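Local structure of Alpha/beta hydrolase (Legionella pneumophila subsp. pneumophila str. Philadelphia 1, 4EZI) at residues T21-L26 and Y99-A104; K162-A166 and F366-Q372; P309-V313 and E361-F365. The protein is of unconfirmed function but adopts the alpha/beta-hydrolase fold and probably acts as a hydrolase, possibly a lipase cleaving triacylglycerols. One frame throughout, in Å; residues are numbered along the deposited sequence.

Contact 1 (T21-L26 and Y99-A104)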
ATOM      1  N   THR A  21      -1.577  -5.158  24.538  1.00 10.80           N
ATOM      2  CA  THR A  21      -0.770  -5.653  23.401  1.00 10.09           C
ATOM      3  C   THR A  21      -0.396  -4.493  22.461  1.00  9.26           C
ATOM      4  O   THR A  21       0.752  -4.384  22.008  1.00 10.25           O
ATOM      5  CB  THR A  21      -1.528  -6.754  22.650  1.00 10.07           C
ATOM      6  OG1 THR A  21      -1.920  -7.770  23.580  1.00 11.67           O
ATOM      7  CG2 THR A  21      -0.695  -7.357  21.556  1.00 11.93           C
ATOM      8  N   ALA A  22      -1.342  -3.583  22.243  1.00 10.00           N
ATOM      9  CA  ALA A  22      -1.119  -2.411  21.422  1.00  9.71           C
ATOM     10  C   ALA A  22      -0.043  -1.519  22.010  1.00 10.23           C
ATOM     11  O   ALA A  22       0.834  -1.032  21.291  1.00 10.73           O
ATOM     12  CB  ALA A  22      -2.441  -1.622  21.222  1.00  9.71           C
ATOM     13  N   GLU A  23      -0.105  -1.280  23.323  1.00 11.80           N
ATOM     14  CA  GLU A  23       0.874  -0.428  24.002  0.50 12.73           C
ATOM     15  C   GLU A  23       2.285  -0.979  23.850  1.00 11.68           C
ATOM     16  O   GLU A  23       3.227  -0.242  23.584  1.00 12.94           O
ATOM     17  CB  GLU A  23       0.519  -0.278  25.480  0.50 14.70           C
ATOM     18  CG  GLU A  23       1.432   0.688  26.223  0.50 18.24           C
ATOM     19  CD  GLU A  23       0.822   1.197  27.518  0.50 24.85           C
ATOM     20  OE1 GLU A  23      -0.372   0.913  27.778  0.50 27.91           O
ATOM     21  OE2 GLU A  23       1.534   1.895  28.271  0.50 28.22           O
ATOM     22  N   ILE A  24       2.435  -2.285  24.004  1.00 11.30           N
ATOM     23  CA  ILE A  24       3.740  -2.937  23.817  1.00 11.81           C
ATOM     24  C   ILE A  24       4.257  -2.730  22.408  1.00 11.40           C
ATOM     25  O   ILE A  24       5.434  -2.436  22.208  1.00 11.84           O
ATOM     26  CB  ILE A  24       3.635  -4.442  24.142  1.00 12.69           C
ATOM     27  CG1 ILE A  24       3.408  -4.630  25.658  1.00 15.37           C
ATOM     28  CG2 ILE A  24       4.871  -5.228  23.689  1.00 15.39           C
ATOM     29  CD1 ILE A  24       2.852  -5.972  26.074  1.00 18.81           C
ATOM     30  N   ALA A  25       3.373  -2.834  21.415  1.00  9.99           N
ATOM     31  CA  ALA A  25       3.784  -2.664  20.041  1.00  9.47           C
ATOM     32  C   ALA A  25       4.199  -1.227  19.750  1.00  9.62           C
ATOM     33  O   ALA A  25       5.197  -0.988  19.051  1.00 10.47           O
ATOM     34  CB  ALA A  25       2.665  -3.084  19.109  1.00 10.85           C
ATOM     35  N   LEU A  26       3.454  -0.263  20.294  1.00  9.10           N
ATOM     36  CA  LEU A  26       3.787   1.145  20.067  1.00  9.80           C
ATOM     37  C   LEU A  26       5.134   1.508  20.687  1.00  9.67           C
ATOM     38  O   LEU A  26       5.893   2.274  20.129  1.00 10.01           O
ATOM     39  CB  LEU A  26       2.691   2.051  20.642  1.00 10.52           C
ATOM     40  CG  LEU A  26       1.332   1.995  19.943  1.00 11.57           C
ATOM     41  CD1 LEU A  26       0.215   2.580  20.831  1.00 13.98           C
ATOM     42  CD2 LEU A  26       1.365   2.720  18.601  1.00 12.84           C
ATOM     43  N   TYR A  99       1.079  -5.340  14.056  1.00  7.43           N
ATOM     44  CA  TYR A  99       0.483  -4.800  15.251  1.00  7.27           C
ATOM     45  C   TYR A  99       0.499  -3.271  15.261  1.00  7.39           C
ATOM     46  O   TYR A  99      -0.442  -2.650  15.758  1.00  7.78           O
ATOM     47  CB  TYR A  99       1.194  -5.290  16.508  1.00  7.72           C
ATOM     48  CG  TYR A  99       0.924  -6.721  16.944  1.00  7.63           C
ATOM     49  CD1 TYR A  99       0.178  -7.616  16.177  1.00  7.58           C
ATOM     50  CD2 TYR A  99       1.440  -7.180  18.135  1.00  8.53           C
ATOM     51  CE1 TYR A  99      -0.064  -8.889  16.639  1.00  7.98           C
ATOM     52  CE2 TYR A  99       1.198  -8.439  18.598  1.00  7.79           C
ATOM     53  CZ  TYR A  99       0.451  -9.291  17.839  1.00  7.51           C
ATOM     54  OH  TYR A  99       0.178 -10.566  18.314  1.00  9.31           O
ATOM     55  N   ILE A 100       1.576  -2.661  14.776  1.00  7.63           N
ATOM     56  CA  ILE A 100       1.693  -1.222  14.881  1.00  8.09           C
ATOM     57  C   ILE A 100       0.555  -0.489  14.163  1.00  7.11           C
ATOM     58  O   ILE A 100       0.128   0.576  14.619  1.00  8.27           O
ATOM     59  CB  ILE A 100       3.083  -0.736  14.360  1.00  9.86           C
ATOM     60  CG1 ILE A 100       3.382   0.666  14.816  1.00 11.44           C
ATOM     61  CG2 ILE A 100       3.227  -0.916  12.856  1.00 10.08           C
ATOM     62  CD1 ILE A 100       3.576   0.797  16.341  1.00 12.47           C
ATOM     63  N   TYR A 101       0.070  -1.036  13.058  1.00  7.29           N
ATOM     64  CA  TYR A 101      -1.014  -0.409  12.300  1.00  8.03           C
ATOM     65  C   TYR A 101      -2.309  -0.449  13.078  1.00  7.72           C
ATOM     66  O   TYR A 101      -3.014   0.551  13.187  1.00  8.17           O
ATOM     67  CB  TYR A 101      -1.167  -1.035  10.902  1.00  7.57           C
ATOM     68  CG  TYR A 101       0.161  -1.130  10.214  1.00  9.05           C
ATOM     69  CD1 TYR A 101       0.768  -0.004   9.721  1.00  8.93           C
ATOM     70  CD2 TYR A 101       0.845  -2.328  10.132  1.00 10.75           C
ATOM     71  CE1 TYR A 101       2.073  -0.039   9.170  1.00 10.89           C
ATOM     72  CE2 TYR A 101       2.121  -2.392   9.608  1.00 12.51           C
ATOM     73  CZ  TYR A 101       2.730  -1.256   9.124  1.00 11.86           C
ATOM     74  OH  TYR A 101       4.004  -1.350   8.616  1.00 15.46           O
ATOM     75  N   LEU A 102      -2.605  -1.592  13.678  1.00  6.98           N
ATOM     76  CA  LEU A 102      -3.771  -1.716  14.550  1.00  7.42           C
ATOM     77  C   LEU A 102      -3.673  -0.803  15.778  1.00  7.08           C
ATOM     78  O   LEU A 102      -4.628  -0.118  16.142  1.00  7.92           O
ATOM     79  CB  LEU A 102      -3.954  -3.153  15.023  1.00  7.49           C
ATOM     80  CG  LEU A 102      -4.231  -4.183  13.945  1.00  8.51           C
ATOM     81  CD1 LEU A 102      -4.467  -5.521  14.621  1.00  9.57           C
ATOM     82  CD2 LEU A 102      -5.447  -3.797  13.082  1.00 10.99           C
ATOM     83  N   ALA A 103      -2.491  -0.775  16.382  1.00  7.27           N
ATOM     84  CA  ALA A 103      -2.284  -0.014  17.595  1.00  7.22           C
ATOM     85  C   ALA A 103      -2.484   1.477  17.352  1.00  7.80           C
ATOM     86  O   ALA A 103      -3.135   2.171  18.132  1.00  9.27           O
ATOM     87  CB  ALA A 103      -0.916  -0.319  18.178  1.00  8.81           C
ATOM     88  N   ALA A 104      -1.885   1.973  16.275  1.00  7.89           N
ATOM     89  CA  ALA A 104      -1.938   3.399  15.988  1.00  8.80           C
ATOM     90  C   ALA A 104      -3.331   3.838  15.534  1.00  7.47           C
ATOM     91  O   ALA A 104      -3.883   4.800  16.050  1.00  9.33           O
ATOM     92  CB  ALA A 104      -0.858   3.746  14.944  1.00  9.43           C
TER
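Two helical segments of this alpha/beta hydrolase, 21-26 and 99-104, cross with axes 8.6 Å apart and 114° between their N-to-C directions (signed crossing angle -114°). Alanines keep them close: A22 and A103 have CA atoms 4.7 Å and CB atoms 3.6 Å apart. One turn further along 21-26 and one back along 99-104, the CA atoms of A25 and I100 stand 5.8 Å apart. No hydrogen bond joins the segments, so the interface is purely van der Waals, burying 328 Å². L26 CG lies 3.7 Å from A103 CB, and I100 CD1 reaches A25 O at 3.6 Å. A25 CB sits at the edge of the Y99 ring, which F17 meets edge-to-face. T21 OG1 is hydrogen-bonded to S18 OG, whereas its methyl CG2 lies 3.7 Å from Y99 CE2. Helix 99-108 is the crossover of a beta-alpha-beta unit joining parallel strands 74-80 and 112-116, Y101 and L102 touching M115; helix 19-27 packs against it, with L26 CD2 3.7 Å from I100 CD1.

Contact 2 (K162-A166 and F366-Q372); sequences KLYLA and FKQFERQ
In this alpha/beta-hydrolase fold, strand 162-166 is covered by the C-terminal helix, whose segment 366-370 runs nearly antiparallel (164°, axes 9.8 Å apart). The helix ends at E370; R371 is the first residue to leave helical phi/psi. CA atoms pair as Y164-F366 (6.6 Å) and K162-E370 (7.1 Å). Backbone hydrogen bonds tie K162 and Y164 to I76 of strand 74-80, Y164 also to S78, and L163 and L165 to S192 and A193. K162 (chi1, chi2 m, then t) donates from NZ to F369 O and Q372 O, each at 2.8 Å, and weakly to E373 O, satisfying carbonyls around the helix end. E370 OE1 accepts from K367 NZ in a 2.8 Å salt bridge and is hydrogen-bonded to Y111 OH; K367 NZ also bonds A109 O. Further toward A166 along the strand, the Y164 and F366 rings (both chi1 m, planes at 28°) barely overlap; CH-pi contacts put F366 CB 4.1 Å from the Y164 centroid and Y164 CB 3.5 Å from the F366 centroid.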
ATOM      1  N   LYS A 162     -16.850   9.534   8.095  1.00 10.65           N
ATOM      2  CA  LYS A 162     -15.419   9.860   8.001  1.00 10.63           C
ATOM      3  C   LYS A 162     -14.676   8.660   7.402  1.00  9.34           C
ATOM      4  O   LYS A 162     -14.834   7.524   7.853  1.00 10.39           O
ATOM      5  CB  LYS A 162     -14.821  10.188   9.363  1.00 10.70           C
ATOM      6  CG  LYS A 162     -15.370  11.471  10.033  1.00 12.55           C
ATOM      7  CD  LYS A 162     -14.797  12.737   9.422  1.00 12.48           C
ATOM      8  CE  LYS A 162     -15.255  14.001  10.180  1.00 14.16           C
ATOM      9  NZ  LYS A 162     -14.707  15.249   9.580  1.00 15.78           N
ATOM     10  N   LEU A 163     -13.861   8.942   6.386  1.00  9.87           N
ATOM     11  CA  LEU A 163     -13.091   7.938   5.670  1.00  9.63           C
ATOM     12  C   LEU A 163     -11.694   8.470   5.389  1.00  8.49           C
ATOM     13  O   LEU A 163     -11.523   9.511   4.735  1.00  9.25           O
ATOM     14  CB  LEU A 163     -13.792   7.564   4.367  1.00  9.86           C
ATOM     15  CG  LEU A 163     -13.058   6.600   3.438  1.00  9.66           C
ATOM     16  CD1 LEU A 163     -12.760   5.242   4.092  1.00 11.01           C
ATOM     17  CD2 LEU A 163     -13.845   6.410   2.162  1.00 11.37           C
ATOM     18  N   TYR A 164     -10.686   7.754   5.866  1.00  8.20           N
ATOM     19  CA  TYR A 164      -9.297   8.153   5.731  1.00  7.96           C
ATOM     20  C   TYR A 164      -8.545   7.073   4.942  1.00  7.89           C
ATOM     21  O   TYR A 164      -8.778   5.892   5.175  1.00  8.63           O
ATOM     22  CB  TYR A 164      -8.655   8.309   7.118  1.00  9.15           C
ATOM     23  CG  TYR A 164      -9.500   9.070   8.119  1.00  9.42           C
ATOM     24  CD1 TYR A 164      -9.605  10.449   8.072  1.00 10.04           C
ATOM     25  CD2 TYR A 164     -10.238   8.394   9.079  1.00  9.83           C
ATOM     26  CE1 TYR A 164     -10.403  11.139   9.006  1.00 10.02           C
ATOM     27  CE2 TYR A 164     -11.016   9.053   9.997  1.00 10.21           C
ATOM     28  CZ  TYR A 164     -11.123  10.426   9.946  1.00  9.51           C
ATOM     29  OH  TYR A 164     -11.884  11.096  10.873  1.00 11.92           O
ATOM     30  N   LEU A 165      -7.637   7.466   4.052  1.00  7.94           N
ATOM     31  CA  LEU A 165      -6.899   6.493   3.238  1.00  7.55           C
ATOM     32  C   LEU A 165      -5.402   6.707   3.466  1.00  7.25           C
ATOM     33  O   LEU A 165      -4.908   7.811   3.256  1.00  7.88           O
ATOM     34  CB  LEU A 165      -7.217   6.673   1.748  1.00  8.88           C
ATOM     35  CG  LEU A 165      -8.693   6.773   1.340  1.00  9.51           C
ATOM     36  CD1 LEU A 165      -8.763   7.026  -0.168  1.00 10.96           C
ATOM     37  CD2 LEU A 165      -9.525   5.574   1.754  1.00  9.55           C
ATOM     38  N   ALA A 166      -4.669   5.655   3.828  1.00  7.59           N
ATOM     39  CA  ALA A 166      -3.220   5.751   4.035  1.00  7.11           C
ATOM     40  C   ALA A 166      -2.556   4.457   3.591  1.00  6.83           C
ATOM     41  O   ALA A 166      -3.189   3.423   3.487  1.00  7.43           O
ATOM     42  CB  ALA A 166      -2.877   6.036   5.493  1.00  9.56           C
ATOM     43  N   PHE A 366      -4.985  12.765   9.885  1.00  9.29           N
ATOM     44  CA  PHE A 366      -6.360  12.313   9.956  1.00  9.75           C
ATOM     45  C   PHE A 366      -7.100  12.927  11.135  1.00 11.15           C
ATOM     46  O   PHE A 366      -8.257  13.349  11.011  1.00 11.71           O
ATOM     47  CB  PHE A 366      -6.429  10.787  10.004  1.00  9.54           C
ATOM     48  CG  PHE A 366      -5.907  10.127   8.751  1.00  9.04           C
ATOM     49  CD1 PHE A 366      -5.804  10.835   7.549  1.00  8.94           C
ATOM     50  CD2 PHE A 366      -5.474   8.812   8.785  1.00  9.40           C
ATOM     51  CE1 PHE A 366      -5.333  10.230   6.421  1.00  9.19           C
ATOM     52  CE2 PHE A 366      -4.998   8.191   7.629  1.00  9.92           C
ATOM     53  CZ  PHE A 366      -4.924   8.900   6.449  1.00  9.71           C
ATOM     54  N   LYS A 367      -6.424  13.054  12.259  1.00 10.13           N
ATOM     55  CA  LYS A 367      -7.039  13.691  13.425  1.00 11.17           C
ATOM     56  C   LYS A 367      -7.426  15.149  13.135  1.00 11.68           C
ATOM     57  O   LYS A 367      -8.484  15.618  13.579  1.00 12.70           O
ATOM     58  CB  LYS A 367      -6.117  13.598  14.629  1.00 11.94           C
ATOM     59  CG  LYS A 367      -6.038  12.196  15.240  1.00 12.03           C
ATOM     60  CD  LYS A 367      -7.287  11.895  16.065  1.00 12.90           C
ATOM     61  CE  LYS A 367      -7.446  10.415  16.330  1.00 12.04           C
ATOM     62  NZ  LYS A 367      -8.772  10.134  16.972  1.00 12.86           N
ATOM     63  N   GLN A 368      -6.593  15.855  12.366  1.00 12.18           N
ATOM     64  CA  GLN A 368      -6.883  17.224  11.979  1.00 11.84           C
ATOM     65  C   GLN A 368      -8.205  17.299  11.241  1.00 12.11           C
ATOM     66  O   GLN A 368      -9.008  18.194  11.499  1.00 13.83           O
ATOM     67  CB  GLN A 368      -5.754  17.789  11.124  1.00 14.23           C
ATOM     68  CG  GLN A 368      -5.982  19.216  10.673  1.00 18.19           C
ATOM     69  CD  GLN A 368      -4.840  19.774   9.849  1.00 24.43           C
ATOM     70  OE1 GLN A 368      -3.702  19.299   9.924  1.00 27.91           O
ATOM     71  NE2 GLN A 368      -5.143  20.806   9.063  1.00 27.90           N
ATOM     72  N   PHE A 369      -8.443  16.367  10.330  1.00 11.08           N
ATOM     73  CA  PHE A 369      -9.657  16.360   9.543  1.00 12.25           C
ATOM     74  C   PHE A 369     -10.829  15.667  10.214  1.00 12.13           C
ATOM     75  O   PHE A 369     -11.979  15.936   9.863  1.00 14.13           O
ATOM     76  CB  PHE A 369      -9.362  15.941   8.092  1.00 12.15           C
ATOM     77  CG  PHE A 369      -8.555  16.976   7.405  1.00 12.12           C
ATOM     78  CD1 PHE A 369      -9.170  18.160   7.019  1.00 12.86           C
ATOM     79  CD2 PHE A 369      -7.168  16.877   7.306  1.00 12.39           C
ATOM     80  CE1 PHE A 369      -8.429  19.188   6.501  1.00 13.75           C
ATOM     81  CE2 PHE A 369      -6.426  17.908   6.763  1.00 14.97           C
ATOM     82  CZ  PHE A 369      -7.069  19.063   6.363  1.00 15.16           C
ATOM     83  N   GLU A 370     -10.556  14.844  11.217  1.00 12.31           N
ATOM     84  CA  GLU A 370     -11.609  14.288  12.063  1.00 11.95           C
ATOM     85  C   GLU A 370     -12.338  15.397  12.823  1.00 12.30           C
ATOM     86  O   GLU A 370     -13.554  15.347  12.972  1.00 13.76           O
ATOM     87  CB  GLU A 370     -10.982  13.308  13.064  1.00 11.57           C
ATOM     88  CG  GLU A 370     -12.000  12.646  13.992  1.00 12.97           C
ATOM     89  CD  GLU A 370     -11.398  11.513  14.863  1.00 13.79           C
ATOM     90  OE1 GLU A 370     -10.170  11.340  14.896  1.00 14.73           O
ATOM     91  OE2 GLU A 370     -12.173  10.790  15.504  1.00 23.68           O
ATOM     92  N   ARG A 371     -11.573  16.364  13.317  1.00 12.37           N
ATOM     93  CA  ARG A 371     -12.074  17.390  14.269  1.00 12.48           C
ATOM     94  C   ARG A 371     -12.507  18.695  13.608  1.00 13.93           C
ATOM     95  O   ARG A 371     -12.575  19.756  14.247  1.00 15.19           O
ATOM     96  CB  ARG A 371     -11.037  17.645  15.393  1.00 13.39           C
ATOM     97  CG  ARG A 371      -9.790  18.376  14.950  1.00 15.00           C
ATOM     98  CD  ARG A 371      -8.785  18.471  16.039  1.00 15.89           C
ATOM     99  NE  ARG A 371      -7.615  19.217  15.592  1.00 16.14           N
ATOM    100  CZ  ARG A 371      -6.396  18.711  15.367  1.00 17.58           C
ATOM    101  NH1 ARG A 371      -6.103  17.422  15.570  1.00 15.37           N
ATOM    102  NH2 ARG A 371      -5.431  19.516  14.936  1.00 23.07           N
ATOM    103  N   GLN A 372     -12.875  18.605  12.340  1.00 12.77           N
ATOM    104  CA  GLN A 372     -13.562  19.699  11.670  1.00 13.72           C
ATOM    105  C   GLN A 372     -14.558  19.078  10.711  1.00 14.01           C
ATOM    106  O   GLN A 372     -14.505  17.873  10.410  1.00 15.65           O
ATOM    107  CB  GLN A 372     -12.577  20.655  10.973  1.00 13.98           C
ATOM    108  CG  GLN A 372     -11.730  20.008   9.894  1.00 13.24           C
ATOM    109  CD  GLN A 372     -10.766  20.993   9.204  1.00 17.72           C
ATOM    110  OE1 GLN A 372      -9.667  21.283   9.706  1.00 21.50           O
ATOM    111  NE2 GLN A 372     -11.146  21.446   8.015  1.00 25.12           N
TER

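Contact 3 (P309-V313 and E361-F365); sequences PLLLV and EQVDF
Strand 310-313, preceded by an extended P309, faces helical segment 361-365 in the strand-helix packing of an alpha/beta-hydrolase sheet. The axes run nearly antiparallel at 167°, 10.1 Å apart; CA atoms pair as V313-E361 (7.5 Å) and L311-F365 (7.6 Å). No hydrogen bond crosses. E361 (chi1 m, chi2 m) sets its CB 3.9 Å from V313 CG2, and its carbonyl O, which accepts F365 N at 2.9 Å, lies 4.2 Å from L311 CD2. Q362 (m, t) offers CG to V313 CG1 at 4.2 Å, while NE2 donates to A195 O and to O of G167 in the probable GxSxG nucleophile elbow. V363 and D364 lie out of reach. F365, chi1 t and chi2 66°, buries the most area: L311 CB stands 3.5 Å from its ring centroid, 8° off the normal, a CH-pi contact over the face, and P309 CB is 4.0 Å from F365 CZ. Strand 310-314 lies between strands 193-197 and 340-344; L310 and L312 turn to helix 323-334, which with helix 355-370 sandwiches the sheet.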
ATOM      1  N   PRO A 309      -8.555  16.523   1.323  1.00 10.64           N
ATOM      2  CA  PRO A 309      -7.222  16.932   1.744  1.00 10.83           C
ATOM      3  C   PRO A 309      -6.213  15.814   1.555  1.00 10.30           C
ATOM      4  O   PRO A 309      -6.504  14.647   1.885  1.00 10.42           O
ATOM      5  CB  PRO A 309      -7.419  17.261   3.228  1.00 12.65           C
ATOM      6  CG  PRO A 309      -8.857  17.631   3.341  1.00 14.99           C
ATOM      7  CD  PRO A 309      -9.594  16.810   2.337  1.00 12.98           C
ATOM      8  N   LEU A 310      -5.037  16.190   1.072  1.00 10.19           N
ATOM      9  CA  LEU A 310      -4.015  15.250   0.636  1.00 10.13           C
ATOM     10  C   LEU A 310      -2.650  15.643   1.187  1.00  9.82           C
ATOM     11  O   LEU A 310      -2.183  16.759   0.953  1.00 11.36           O
ATOM     12  CB  LEU A 310      -3.980  15.209  -0.893  1.00 10.14           C
ATOM     13  CG  LEU A 310      -2.907  14.357  -1.562  1.00 10.12           C
ATOM     14  CD1 LEU A 310      -3.098  12.881  -1.225  1.00 10.56           C
ATOM     15  CD2 LEU A 310      -2.933  14.592  -3.072  1.00 11.68           C
ATOM     16  N   LEU A 311      -2.016  14.688   1.865  1.00  9.61           N
ATOM     17  CA  LEU A 311      -0.686  14.859   2.423  1.00  9.36           C
ATOM     18  C   LEU A 311       0.262  13.834   1.807  1.00  9.22           C
ATOM     19  O   LEU A 311       0.063  12.659   2.008  1.00  9.80           O
ATOM     20  CB  LEU A 311      -0.690  14.678   3.947  1.00  9.89           C
ATOM     21  CG  LEU A 311       0.682  14.677   4.618  1.00  9.52           C
ATOM     22  CD1 LEU A 311       1.383  15.997   4.458  1.00 11.59           C
ATOM     23  CD2 LEU A 311       0.620  14.268   6.086  1.00 11.08           C
ATOM     24  N   LEU A 312       1.295  14.275   1.098  1.00  9.15           N
ATOM     25  CA  LEU A 312       2.319  13.377   0.585  1.00  8.48           C
ATOM     26  C   LEU A 312       3.450  13.416   1.603  1.00  9.06           C
ATOM     27  O   LEU A 312       4.143  14.435   1.716  1.00 10.28           O
ATOM     28  CB  LEU A 312       2.814  13.833  -0.794  1.00  9.62           C
ATOM     29  CG  LEU A 312       1.752  14.170  -1.837  1.00 10.93           C
ATOM     30  CD1 LEU A 312       2.454  14.474  -3.180  1.00 13.46           C
ATOM     31  CD2 LEU A 312       0.684  13.055  -1.959  1.00 11.55           C
ATOM     32  N   VAL A 313       3.619  12.348   2.372  1.00  8.26           N
ATOM     33  CA  VAL A 313       4.569  12.348   3.476  1.00  8.38           C
ATOM     34  C   VAL A 313       5.607  11.227   3.311  1.00  8.16           C
ATOM     35  O   VAL A 313       5.253  10.073   3.086  1.00  8.86           O
ATOM     36  CB  VAL A 313       3.840  12.311   4.845  1.00  8.39           C
ATOM     37  CG1 VAL A 313       2.780  11.187   4.925  1.00 10.18           C
ATOM     38  CG2 VAL A 313       4.837  12.240   5.985  1.00 10.30           C
ATOM     39  N   GLU A 361       2.760  10.919  11.408  1.00  8.87           N
ATOM     40  CA  GLU A 361       2.240  12.021  10.610  1.00  9.79           C
ATOM     41  C   GLU A 361       0.893  11.711   9.996  1.00  9.10           C
ATOM     42  O   GLU A 361       0.027  12.591   9.909  1.00  9.83           O
ATOM     43  CB  GLU A 361       3.213  12.453   9.533  1.00  9.83           C
ATOM     44  CG  GLU A 361       4.561  12.970  10.021  1.00 11.99           C
ATOM     45  CD  GLU A 361       4.514  14.225  10.892  1.00 21.25           C
ATOM     46  OE1 GLU A 361       3.579  15.039  10.779  1.00 21.80           O
ATOM     47  OE2 GLU A 361       5.465  14.407  11.686  1.00 26.21           O
ATOM     48  N   GLN A 362       0.717  10.484   9.515  1.00  8.42           N
ATOM     49  CA  GLN A 362      -0.570  10.090   8.932  1.00  8.73           C
ATOM     50  C   GLN A 362      -1.689  10.195   9.962  1.00  9.01           C
ATOM     51  O   GLN A 362      -2.729  10.787   9.692  1.00  9.81           O
ATOM     52  CB  GLN A 362      -0.490   8.660   8.362  1.00  8.93           C
ATOM     53  CG  GLN A 362       0.421   8.561   7.158  1.00  8.55           C
ATOM     54  CD  GLN A 362       0.722   7.123   6.761  1.00  7.60           C
ATOM     55  OE1 GLN A 362       0.774   6.225   7.595  1.00  8.76           O
ATOM     56  NE2 GLN A 362       0.927   6.892   5.470  1.00  7.85           N
ATOM     57  N   VAL A 363      -1.471   9.611  11.130  1.00  8.74           N
ATOM     58  CA  VAL A 363      -2.477   9.677  12.199  1.00  9.70           C
ATOM     59  C   VAL A 363      -2.823  11.128  12.557  1.00 10.32           C
ATOM     60  O   VAL A 363      -3.980  11.497  12.686  1.00 10.73           O
ATOM     61  CB  VAL A 363      -2.035   8.910  13.494  1.00 10.72           C
ATOM     62  CG1 VAL A 363      -3.072   9.119  14.641  1.00 14.24           C
ATOM     63  CG2 VAL A 363      -1.812   7.430  13.205  1.00 13.01           C
ATOM     64  N   ASP A 364      -1.789  11.950  12.693  1.00 10.57           N
ATOM     65  CA  ASP A 364      -1.995  13.351  13.056  1.00 11.00           C
ATOM     66  C   ASP A 364      -2.779  14.110  11.980  1.00 10.94           C
ATOM     67  O   ASP A 364      -3.622  14.958  12.291  1.00 12.11           O
ATOM     68  CB  ASP A 364      -0.674  14.036  13.329  1.00 12.39           C
ATOM     69  CG  ASP A 364      -0.041  13.622  14.635  1.00 16.69           C
ATOM     70  OD1 ASP A 364      -0.724  13.073  15.521  1.00 18.14           O
ATOM     71  OD2 ASP A 364       1.167  13.906  14.793  1.00 18.62           O
ATOM     72  N   PHE A 365      -2.496  13.824  10.718  1.00 10.31           N
ATOM     73  CA  PHE A 365      -3.231  14.421   9.615  1.00 10.13           C
ATOM     74  C   PHE A 365      -4.706  14.036   9.654  1.00  8.97           C
ATOM     75  O   PHE A 365      -5.585  14.894   9.517  1.00 11.52           O
ATOM     76  CB  PHE A 365      -2.600  13.995   8.297  1.00 10.24           C
ATOM     77  CG  PHE A 365      -3.095  14.726   7.083  1.00 10.22           C
ATOM     78  CD1 PHE A 365      -2.855  16.079   6.916  1.00 11.05           C
ATOM     79  CD2 PHE A 365      -3.780  14.054   6.086  1.00 10.23           C
ATOM     80  CE1 PHE A 365      -3.268  16.739   5.764  1.00 10.76           C
ATOM     81  CE2 PHE A 365      -4.215  14.700   4.950  1.00 11.53           C
ATOM     82  CZ  PHE A 365      -3.940  16.050   4.784  1.00 11.53           C
TER

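From the N terminus, contact 1 closes first, joining helix 19-27 to helix 99-108 across a span rich in strand residues. Contact 2 opens only afterwards, at strand 162-168, and closes about 200 residues later at the end of helix 355-370. Contact 3 lies within that span, its strand 310-314 returning to an earlier turn of the same helix. Helix 355-370 therefore bears on two strands separated by strand 193-197, with contact centres 9 Å apart and F369 CE1 3.5 Å from P309 CG. Contacts 1 and 3 also meet, A104 CB lying 4.2 Å from V363 CG2, whereas contacts 1 and 2 do not touch.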